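Local coordinates for putative aliphatic sulfonates-binding protein (Escherichia coli, PDB 2X26), which probably captures aliphatic sulfonates in the periplasm as the binding protein of an ABC-type alkanesulfonate transport system, at residues Tyr194-Gly199 with Arg283-Thr288; Glu87-Ala92 with Arg173-Gly178; Asn182-Phe187 with Ala259-Thr264. One frame throughout, in Å; residues are numbered along the deposited sequence.

Interaction 1: Tyr194-Gly199 with Arg283-Thr288; sequences YAEKNG and RIWQPT
Trp285 lays its indole against the last turn of helix 192-197, with Ala195 below one face and Glu196 and Gly199 at the rim. Its CG stands anti to the backbone N (chi1 179°), carrying the root of the indole out toward the helix. Ala195 CB sits 3.9 Å from the centroid of the five-membered ring of Trp285, only 9° off the ring normal, a CH-pi contact that suits a residue with nothing beyond CB to hold the ring off. Pro287 CA of the same loop lies over the opposite face, near the rim, so the indole is sandwiched. The six-membered ring ends at the backbone of Gly199, whose O lies 3.6 Å from Trp285 CH2, near the ring plane.

Gly199 also meets Thr288. Its CA approaches Thr288 O to 3.2 Å in a CA-H...O contact; a CB on this residue would run into that same oxygen, so glycine is the residue that fits. Beside this close pass a water joins the two segments: it donates to Glu196 O (2.6 Å), is bonded to Thr288 OG1 (2.7 Å), and takes a weak bond from Gly199 N. The water thus serves Glu196 O near the end of helix 192-197, and Thr288 OG1 helps to hold it in place. In one of the two conformers of Glu196, OE2 stands 3.4 Å from Trp285 NE1 and a second water bridges OE2 to Gln286 O, a link left doubtful by the alternate.

Val75 and Val77 of strand 74-80 also touch the indole, and the backbone of Trp285 bonds to Tyr76. The contact thus packs a tryptophan of the C-terminal segment between helix 192-197 and strand 74-80, the outermost strand of a sheet of order 2-1-3-5-4, which marks the type II periplasmic binding protein fold.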
loop_
_atom_site.group_PDB
_atom_site.type_symbol
_atom_site.label_atom_id
_atom_site.label_comp_id
_atom_site.label_asym_id
_atom_site.label_seq_id
_atom_site.Cartn_x
_atom_site.Cartn_y
_atom_site.Cartn_z
ATOM N N TYR A 194 -15.742 0.985 12.675
ATOM C CA TYR A 194 -16.133 -0.062 11.725
ATOM C C TYR A 194 -15.370 -1.335 11.988
ATOM O O TYR A 194 -15.938 -2.406 11.876
ATOM C CB TYR A 194 -15.849 0.354 10.270
ATOM C CG TYR A 194 -16.403 -0.555 9.182
ATOM C CD1 TYR A 194 -17.698 -0.366 8.687
ATOM C CD2 TYR A 194 -15.634 -1.590 8.628
ATOM C CE1 TYR A 194 -18.228 -1.175 7.668
ATOM C CE2 TYR A 194 -16.175 -2.436 7.616
ATOM C CZ TYR A 194 -17.459 -2.213 7.132
ATOM O OH TYR A 194 -17.982 -2.994 6.102
ATOM N N ALA A 195 -14.086 -1.204 12.313
ATOM C CA ALA A 195 -13.265 -2.375 12.591
ATOM C C ALA A 195 -13.780 -3.060 13.887
ATOM O O ALA A 195 -13.869 -4.297 13.929
ATOM C CB ALA A 195 -11.828 -1.954 12.740
ATOM N N GLU A 196 -14.103 -2.252 14.907
ATOM C CA GLU A 196 -14.545 -2.817 16.186
ATOM C C GLU A 196 -15.917 -3.485 16.102
ATOM O O GLU A 196 -16.139 -4.529 16.746
ATOM C CB GLU A 196 -14.473 -1.764 17.296
ATOM C CG GLU A 196 -13.022 -1.416 17.659
ATOM C CD GLU A 196 -12.397 -2.468 18.565
ATOM O OE1 GLU A 196 -13.154 -3.139 19.301
ATOM O OE2 GLU A 196 -11.156 -2.610 18.546
ATOM N N LYS A 197 -16.806 -2.917 15.293
ATOM C CA LYS A 197 -18.144 -3.438 15.078
ATOM C C LYS A 197 -18.129 -4.675 14.197
ATOM O O LYS A 197 -19.024 -5.521 14.310
ATOM C CB LYS A 197 -18.988 -2.379 14.363
ATOM C CG LYS A 197 -20.401 -2.851 14.130
ATOM C CD LYS A 197 -21.375 -1.723 13.965
ATOM C CE LYS A 197 -22.721 -2.126 14.603
ATOM N NZ LYS A 197 -23.799 -1.124 14.334
ATOM N N ASN A 198 -17.161 -4.752 13.272
ATOM C CA ASN A 198 -17.190 -5.797 12.245
ATOM C C ASN A 198 -15.910 -6.640 12.214
ATOM O O ASN A 198 -15.430 -7.026 11.148
ATOM C CB ASN A 198 -17.446 -5.185 10.854
ATOM C CG ASN A 198 -18.753 -4.389 10.794
ATOM O OD1 ASN A 198 -19.815 -4.972 10.860
ATOM N ND2 ASN A 198 -18.667 -3.059 10.646
ATOM N N GLY A 199 -15.408 -6.983 13.396
ATOM C CA GLY A 199 -14.088 -7.641 13.517
ATOM C C GLY A 199 -13.934 -8.932 12.747
ATOM O O GLY A 199 -12.964 -9.089 12.003
ATOM N N ARG A 283 -2.773 3.472 16.839
ATOM C CA ARG A 283 -3.560 3.286 15.624
ATOM C C ARG A 283 -3.564 1.838 15.128
ATOM O O ARG A 283 -4.102 1.580 14.061
ATOM C CB ARG A 283 -3.060 4.201 14.489
ATOM C CG ARG A 283 -3.108 5.700 14.794
ATOM C CD ARG A 283 -4.532 6.209 15.015
ATOM N NE ARG A 283 -4.641 7.634 14.660
ATOM C CZ ARG A 283 -4.215 8.645 15.416
ATOM N NH1 ARG A 283 -3.607 8.414 16.575
ATOM N NH2 ARG A 283 -4.372 9.905 14.999
ATOM N N ILE A 284 -2.952 0.911 15.874
ATOM C CA ILE A 284 -2.941 -0.495 15.488
ATOM C C ILE A 284 -4.208 -1.189 16.015
ATOM O O ILE A 284 -4.518 -1.091 17.204
ATOM C CB ILE A 284 -1.599 -1.170 15.884
ATOM C CG1 ILE A 284 -0.513 -0.657 14.930
ATOM C CG2 ILE A 284 -1.676 -2.682 15.746
ATOM C CD1 ILE A 284 0.864 -0.999 15.322
ATOM N N TRP A 285 -4.983 -1.799 15.113
ATOM C CA TRP A 285 -6.163 -2.556 15.510
ATOM C C TRP A 285 -5.744 -3.946 15.952
ATOM O O TRP A 285 -5.056 -4.674 15.196
ATOM C CB TRP A 285 -7.188 -2.614 14.384
ATOM C CG TRP A 285 -8.457 -3.413 14.688
ATOM C CD1 TRP A 285 -9.393 -3.126 15.621
ATOM C CD2 TRP A 285 -8.890 -4.626 14.033
ATOM N NE1 TRP A 285 -10.398 -4.089 15.611
ATOM C CE2 TRP A 285 -10.115 -5.009 14.630
ATOM C CE3 TRP A 285 -8.359 -5.415 12.991
ATOM C CZ2 TRP A 285 -10.838 -6.153 14.220
ATOM C CZ3 TRP A 285 -9.062 -6.561 12.567
ATOM C CH2 TRP A 285 -10.299 -6.927 13.192
ATOM N N GLN A 286 -6.075 -4.261 17.210
ATOM C CA GLN A 286 -5.966 -5.628 17.716
ATOM C C GLN A 286 -7.200 -6.401 17.240
ATOM O O GLN A 286 -8.343 -6.032 17.565
ATOM C CB GLN A 286 -5.869 -5.616 19.244
ATOM C CG GLN A 286 -4.637 -4.880 19.751
ATOM C CD GLN A 286 -3.351 -5.649 19.480
ATOM O OE1 GLN A 286 -3.140 -6.715 20.057
ATOM N NE2 GLN A 286 -2.478 -5.106 18.617
ATOM N N PRO A 287 -6.982 -7.464 16.448
ATOM C CA PRO A 287 -8.125 -8.127 15.859
ATOM C C PRO A 287 -9.057 -8.694 16.944
ATOM O O PRO A 287 -8.582 -9.225 17.967
ATOM C CB PRO A 287 -7.497 -9.230 15.006
ATOM C CG PRO A 287 -6.146 -8.708 14.683
ATOM C CD PRO A 287 -5.696 -7.910 15.840
ATOM N N THR A 288 -10.354 -8.522 16.718
ATOM C CA THR A 288 -11.395 -9.010 17.608
ATOM C C THR A 288 -12.435 -9.645 16.740
ATOM O O THR A 288 -12.457 -9.466 15.509
ATOM C CB THR A 288 -12.077 -7.858 18.338
ATOM O OG1 THR A 288 -12.570 -6.905 17.366
ATOM C CG2 THR A 288 -11.107 -7.183 19.286
HETATM O O HOH W 1 -9.366 -4.180 19.199
HETATM O O HOH W 2 -15.126 -6.913 16.423
#

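Interaction 2: Glu87-Ala92 with Arg173-Gly178; sequences EVILVA and RVLKDG
Val91 and Arg173 exchange two backbone hydrogen bonds, each 2.9 Å: Val91 N to Arg173 O, and Arg173 N to Val91 O. Farther along, Ile89 uses both its groups on different residues: its N donates to Lys176 O at 2.9 Å, nearly straight at 170°, while its O accepts from Leu175 N at 2.7 Å, a more bent bond (146°). Leu175 and Lys176 together therefore face the single residue Ile89, and the antiparallel register shifts by one.

The Arg173 guanidinium lies flat over Val91 CG2, which sits 3.7 Å from its plane and over its centre. Its N-H groups turn instead to Glu93 O, from NE, and Ile97 O, from NH2; a long arginine can thus pack on a valine while serving carbonyls of the chain just after strand 87-92.

On the face of the sheet with Ile89 and Val91, Leu175 CD2 fits between them, 4.0 Å from Ile89 CG2, and helix 115-126 packs on Ile89. On the other face, Val174 CG2 touches both Leu90 CD2 (3.9 Å) and Val88 CG1, and Tyr163 of helix 162-169 packs on all three. Branched and aliphatic residues suit a strand pair covered in this way by helices.

This is a classic beta bulge in the outermost strand 172-177, paired with strand 87-92 in the second-lobe sheet of a type II periplasmic binding protein.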
loop_
_atom_site.group_PDB
_atom_site.type_symbol
_atom_site.label_atom_id
_atom_site.label_comp_id
_atom_site.label_asym_id
_atom_site.label_seq_id
_atom_site.Cartn_x
_atom_site.Cartn_y
_atom_site.Cartn_z
ATOM N N GLU A 87 10.976 -1.279 -5.417
ATOM C CA GLU A 87 11.159 0.150 -5.096
ATOM C C GLU A 87 12.651 0.458 -5.349
ATOM O O GLU A 87 13.485 -0.094 -4.695
ATOM C CB GLU A 87 10.753 0.347 -3.621
ATOM C CG GLU A 87 10.727 1.790 -3.116
ATOM C CD GLU A 87 9.332 2.424 -3.309
ATOM O OE1 GLU A 87 8.342 1.738 -2.982
ATOM O OE2 GLU A 87 9.258 3.577 -3.776
ATOM N N VAL A 88 12.973 1.325 -6.313
ATOM C CA VAL A 88 14.359 1.458 -6.824
ATOM C C VAL A 88 14.876 2.878 -7.064
ATOM O O VAL A 88 14.093 3.824 -7.196
ATOM C CB VAL A 88 14.486 0.674 -8.149
ATOM C CG1 VAL A 88 14.123 -0.805 -7.933
ATOM C CG2 VAL A 88 13.597 1.337 -9.266
ATOM N N ILE A 89 16.207 3.017 -7.113
ATOM C CA ILE A 89 16.859 4.161 -7.733
ATOM C C ILE A 89 17.480 3.684 -9.050
ATOM O O ILE A 89 18.286 2.721 -9.052
ATOM C CB ILE A 89 17.959 4.728 -6.806
ATOM C CG1 ILE A 89 17.366 5.146 -5.470
ATOM C CG2 ILE A 89 18.717 5.909 -7.488
ATOM C CD1 ILE A 89 18.446 5.627 -4.412
ATOM N N LEU A 90 17.072 4.309 -10.149
ATOM C CA LEU A 90 17.577 3.963 -11.461
ATOM C C LEU A 90 18.576 4.957 -11.952
ATOM O O LEU A 90 18.409 6.164 -11.771
ATOM C CB LEU A 90 16.445 3.978 -12.477
ATOM C CG LEU A 90 15.329 2.955 -12.331
ATOM C CD1 LEU A 90 14.235 3.327 -13.321
ATOM C CD2 LEU A 90 15.837 1.496 -12.596
ATOM N N VAL A 91 19.580 4.444 -12.645
ATOM C CA VAL A 91 20.513 5.300 -13.389
ATOM C C VAL A 91 20.627 4.712 -14.752
ATOM O O VAL A 91 20.149 3.602 -14.960
ATOM C CB VAL A 91 21.918 5.369 -12.725
ATOM C CG1 VAL A 91 21.789 6.023 -11.339
ATOM C CG2 VAL A 91 22.500 3.936 -12.543
ATOM N N ALA A 92 21.255 5.428 -15.687
ATOM C CA ALA A 92 21.508 4.849 -17.020
ATOM C C ALA A 92 22.518 3.710 -16.906
ATOM O O ALA A 92 23.431 3.803 -16.065
ATOM C CB ALA A 92 22.002 5.958 -18.001
ATOM N N ARG A 173 19.549 0.804 -15.251
ATOM C CA ARG A 173 20.109 -0.112 -14.289
ATOM C C ARG A 173 19.649 0.316 -12.883
ATOM O O ARG A 173 19.531 1.523 -12.546
ATOM C CB ARG A 173 21.639 -0.108 -14.466
ATOM C CG ARG A 173 22.519 -0.228 -13.244
ATOM C CD ARG A 173 23.974 -0.520 -13.658
ATOM N NE ARG A 173 24.775 0.649 -13.997
ATOM C CZ ARG A 173 25.339 1.492 -13.127
ATOM N NH1 ARG A 173 25.180 1.358 -11.821
ATOM N NH2 ARG A 173 26.040 2.517 -13.593
ATOM N N VAL A 174 19.313 -0.670 -12.089
ATOM C CA VAL A 174 18.999 -0.420 -10.674
ATOM C C VAL A 174 20.312 -0.118 -9.919
ATOM O O VAL A 174 21.182 -0.987 -9.807
ATOM C CB VAL A 174 18.254 -1.607 -10.091
ATOM C CG1 VAL A 174 18.098 -1.489 -8.558
ATOM C CG2 VAL A 174 16.892 -1.731 -10.728
ATOM N N LEU A 175 20.461 1.106 -9.419
ATOM C CA LEU A 175 21.598 1.463 -8.556
ATOM C C LEU A 175 21.401 0.918 -7.143
ATOM O O LEU A 175 22.359 0.520 -6.465
ATOM C CB LEU A 175 21.723 2.985 -8.494
ATOM C CG LEU A 175 22.882 3.556 -7.675
ATOM C CD1 LEU A 175 24.131 3.327 -8.422
ATOM C CD2 LEU A 175 22.605 5.032 -7.455
ATOM N N LYS A 176 20.155 0.916 -6.693
ATOM C CA LYS A 176 19.848 0.560 -5.305
ATOM C C LYS A 176 18.390 0.160 -5.243
ATOM O O LYS A 176 17.578 0.827 -5.829
ATOM C CB LYS A 176 20.117 1.792 -4.423
ATOM C CG LYS A 176 19.824 1.628 -2.944
ATOM C CD LYS A 176 20.698 0.615 -2.334
ATOM C CE LYS A 176 20.473 0.677 -0.820
ATOM N NZ LYS A 176 21.307 -0.306 -0.137
ATOM N N ASP A 177 18.072 -0.944 -4.564
ATOM C CA ASP A 177 16.647 -1.228 -4.274
ATOM C C ASP A 177 16.445 -1.226 -2.763
ATOM O O ASP A 177 17.358 -0.858 -2.002
ATOM C CB ASP A 177 16.150 -2.506 -4.969
ATOM C CG ASP A 177 16.761 -3.779 -4.393
ATOM O OD1 ASP A 177 17.333 -3.767 -3.264
ATOM O OD2 ASP A 177 16.663 -4.840 -5.053
ATOM N N GLY A 178 15.269 -1.635 -2.312
ATOM C CA GLY A 178 14.958 -1.463 -0.886
ATOM C C GLY A 178 15.459 -2.567 0.011
ATOM O O GLY A 178 15.099 -2.610 1.218
#

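Interaction 3: Asn182-Phe187 with Ala259-Thr264; sequences NQTGSF and ALQQQT
Thr184 and Gln261 meet both directly and through a shared water, and the polar part of the contact centres on that molecule. Thr184 OG1 and Thr264 OG1 each donate to it, at 2.7 Å, while the water donates to Gln261 OE1 at 2.8 Å. Two hydroxyls and an amide oxygen thus grip one water between loop and helix, each side chain short enough, or suitably bent, to reach it. The chain of Gln261 bends at chi2 (70°), which sets the position of CD, the carbon that carries OE1. Its NE2 serves other partners, Asp61 O and Tyr76 OH, and these bonds probably fix which end of the amide faces the water.

The aromatic contact is tip to tip: Gln261 OE1 comes to the edge of the Phe187 ring, near its plane, 3.7 Å from CE2, with amide and ring planes 61° apart. An alanine at Gln261 would probably leave the water without this acceptor, Asp61 O and Tyr76 OH without their amide donor, and a gap at the edge of Phe187.

Van der Waals contacts of carbon with oxygen complete the fit. Thr184 and Leu260 lie alongside one another, pointing opposite ways, with OG1 of Thr184 3.5 Å from Leu260 CB. The two methyls of Leu260 divide between backbone oxygens, CD1 near Gln183 O and CD2 near Asn182 O, each at 4.0 Å, while Thr184 CG2 lies 3.7 Å from Gln261 OE1.

Helix 255-270 here packs against the chain as it returns from the second-lobe sheet to strand 186-191 of the first, one of the crossovers between lobes that, as in other type II periplasmic binding proteins, probably form the hinge.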
loop_
_atom_site.group_PDB
_atom_site.type_symbol
_atom_site.label_atom_id
_atom_site.label_comp_id
_atom_site.label_asym_id
_atom_site.label_seq_id
_atom_site.Cartn_x
_atom_site.Cartn_y
_atom_site.Cartn_z
ATOM N N ASN A 182 15.378 -2.296 5.252
ATOM C CA ASN A 182 14.372 -2.745 6.246
ATOM C C ASN A 182 13.051 -2.007 6.094
ATOM O O ASN A 182 12.627 -1.211 6.938
ATOM C CB ASN A 182 14.886 -2.688 7.693
ATOM C CG ASN A 182 15.987 -3.688 7.959
ATOM O OD1 ASN A 182 16.664 -4.152 7.034
ATOM N ND2 ASN A 182 16.183 -4.024 9.233
ATOM N N GLN A 183 12.396 -2.293 4.982
ATOM C CA GLN A 183 11.108 -1.726 4.713
ATOM C C GLN A 183 9.948 -2.310 5.551
ATOM O O GLN A 183 10.031 -3.386 6.130
ATOM C CB GLN A 183 10.874 -1.837 3.226
ATOM C CG GLN A 183 11.877 -1.030 2.422
ATOM C CD GLN A 183 11.473 -0.937 0.989
ATOM O OE1 GLN A 183 11.182 -1.954 0.373
ATOM N NE2 GLN A 183 11.423 0.274 0.444
ATOM N N THR A 184 8.835 -1.585 5.601
ATOM C CA THR A 184 7.737 -1.908 6.535
ATOM C C THR A 184 6.625 -2.817 5.980
ATOM O O THR A 184 6.161 -3.755 6.649
ATOM C CB THR A 184 7.098 -0.573 6.930
ATOM O OG1 THR A 184 8.102 0.195 7.581
ATOM C CG2 THR A 184 5.878 -0.767 7.899
ATOM N N GLY A 185 6.199 -2.528 4.761
ATOM C CA GLY A 185 5.095 -3.294 4.169
ATOM C C GLY A 185 3.971 -2.332 3.738
ATOM O O GLY A 185 4.102 -1.133 3.905
ATOM N N SER A 186 2.899 -2.854 3.137
ATOM C CA SER A 186 1.764 -1.977 2.803
ATOM C C SER A 186 0.615 -2.340 3.695
ATOM O O SER A 186 0.605 -3.409 4.342
ATOM C CB SER A 186 1.343 -2.106 1.344
ATOM O OG SER A 186 1.159 -3.472 0.994
ATOM N N PHE A 187 -0.360 -1.456 3.769
ATOM C CA PHE A 187 -1.386 -1.595 4.822
ATOM C C PHE A 187 -2.825 -1.606 4.349
ATOM O O PHE A 187 -3.140 -1.166 3.224
ATOM C CB PHE A 187 -1.270 -0.456 5.816
ATOM C CG PHE A 187 -0.019 -0.506 6.646
ATOM C CD1 PHE A 187 0.121 -1.437 7.694
ATOM C CD2 PHE A 187 1.008 0.363 6.363
ATOM C CE1 PHE A 187 1.286 -1.445 8.523
ATOM C CE2 PHE A 187 2.218 0.357 7.146
ATOM C CZ PHE A 187 2.354 -0.558 8.229
ATOM N N ALA A 259 6.988 -0.867 15.153
ATOM C CA ALA A 259 8.223 -0.157 15.418
ATOM C C ALA A 259 8.829 0.379 14.139
ATOM O O ALA A 259 9.384 1.496 14.141
ATOM C CB ALA A 259 9.233 -1.063 16.160
ATOM N N LEU A 260 8.776 -0.405 13.049
ATOM C CA LEU A 260 9.321 0.118 11.752
ATOM C C LEU A 260 8.492 1.284 11.266
ATOM O O LEU A 260 9.033 2.272 10.752
ATOM C CB LEU A 260 9.403 -0.937 10.636
ATOM C CG LEU A 260 10.323 -2.101 10.965
ATOM C CD1 LEU A 260 9.983 -3.309 10.080
ATOM C CD2 LEU A 260 11.793 -1.650 10.789
ATOM N N GLN A 261 7.169 1.170 11.416
ATOM C CA GLN A 261 6.283 2.272 10.947
ATOM C C GLN A 261 6.536 3.494 11.833
ATOM O O GLN A 261 6.515 4.638 11.338
ATOM C CB GLN A 261 4.807 1.847 10.944
ATOM C CG GLN A 261 3.806 2.884 10.446
ATOM C CD GLN A 261 3.873 3.151 8.977
ATOM O OE1 GLN A 261 4.797 2.742 8.272
ATOM N NE2 GLN A 261 2.838 3.783 8.487
ATOM N N GLN A 262 6.813 3.263 13.126
ATOM C CA GLN A 262 7.078 4.415 14.026
ATOM C C GLN A 262 8.341 5.137 13.588
ATOM O O GLN A 262 8.363 6.392 13.560
ATOM C CB GLN A 262 7.186 3.992 15.499
ATOM C CG GLN A 262 7.288 5.196 16.491
ATOM C CD GLN A 262 6.068 6.085 16.424
ATOM O OE1 GLN A 262 4.968 5.656 16.792
ATOM N NE2 GLN A 262 6.239 7.333 15.955
ATOM N N GLN A 263 9.377 4.361 13.226
ATOM C CA GLN A 263 10.641 4.927 12.744
ATOM C C GLN A 263 10.379 5.865 11.548
ATOM O O GLN A 263 10.907 6.990 11.470
ATOM C CB GLN A 263 11.634 3.806 12.337
ATOM C CG GLN A 263 12.510 3.184 13.454
ATOM C CD GLN A 263 13.072 1.799 13.066
ATOM O OE1 GLN A 263 13.482 1.568 11.926
ATOM N NE2 GLN A 263 13.070 0.877 14.017
ATOM N N THR A 264 9.576 5.396 10.590
ATOM C CA THR A 264 9.292 6.211 9.404
ATOM C C THR A 264 8.498 7.480 9.773
ATOM O O THR A 264 8.737 8.587 9.240
ATOM C CB THR A 264 8.521 5.399 8.344
ATOM O OG1 THR A 264 9.308 4.230 8.017
ATOM C CG2 THR A 264 8.298 6.251 7.067
HETATM O O HOH W 3 7.311 2.690 7.053
#

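From the N terminus, strand 87-92 comes first, and interaction 2 closes an 80-residue loop that builds the second lobe, before either other contact opens. A few residues later the chain enters 182-187, and Gly178 O of interaction 2 packs on Gln183 CG of interaction 3 at 3.8 Å. Interaction 3 opens here, and interaction 1 opens soon after, on helix 192-197 following strand 186-191. Interaction 3 closes first at 259-264 and interaction 1 at 283-288, so the two cross. Interaction 3 brings helix 255-270 to the interlobe crossover, and interaction 1 ties the loop after that helix to the first lobe, its centre about 38 Å from that of interaction 2.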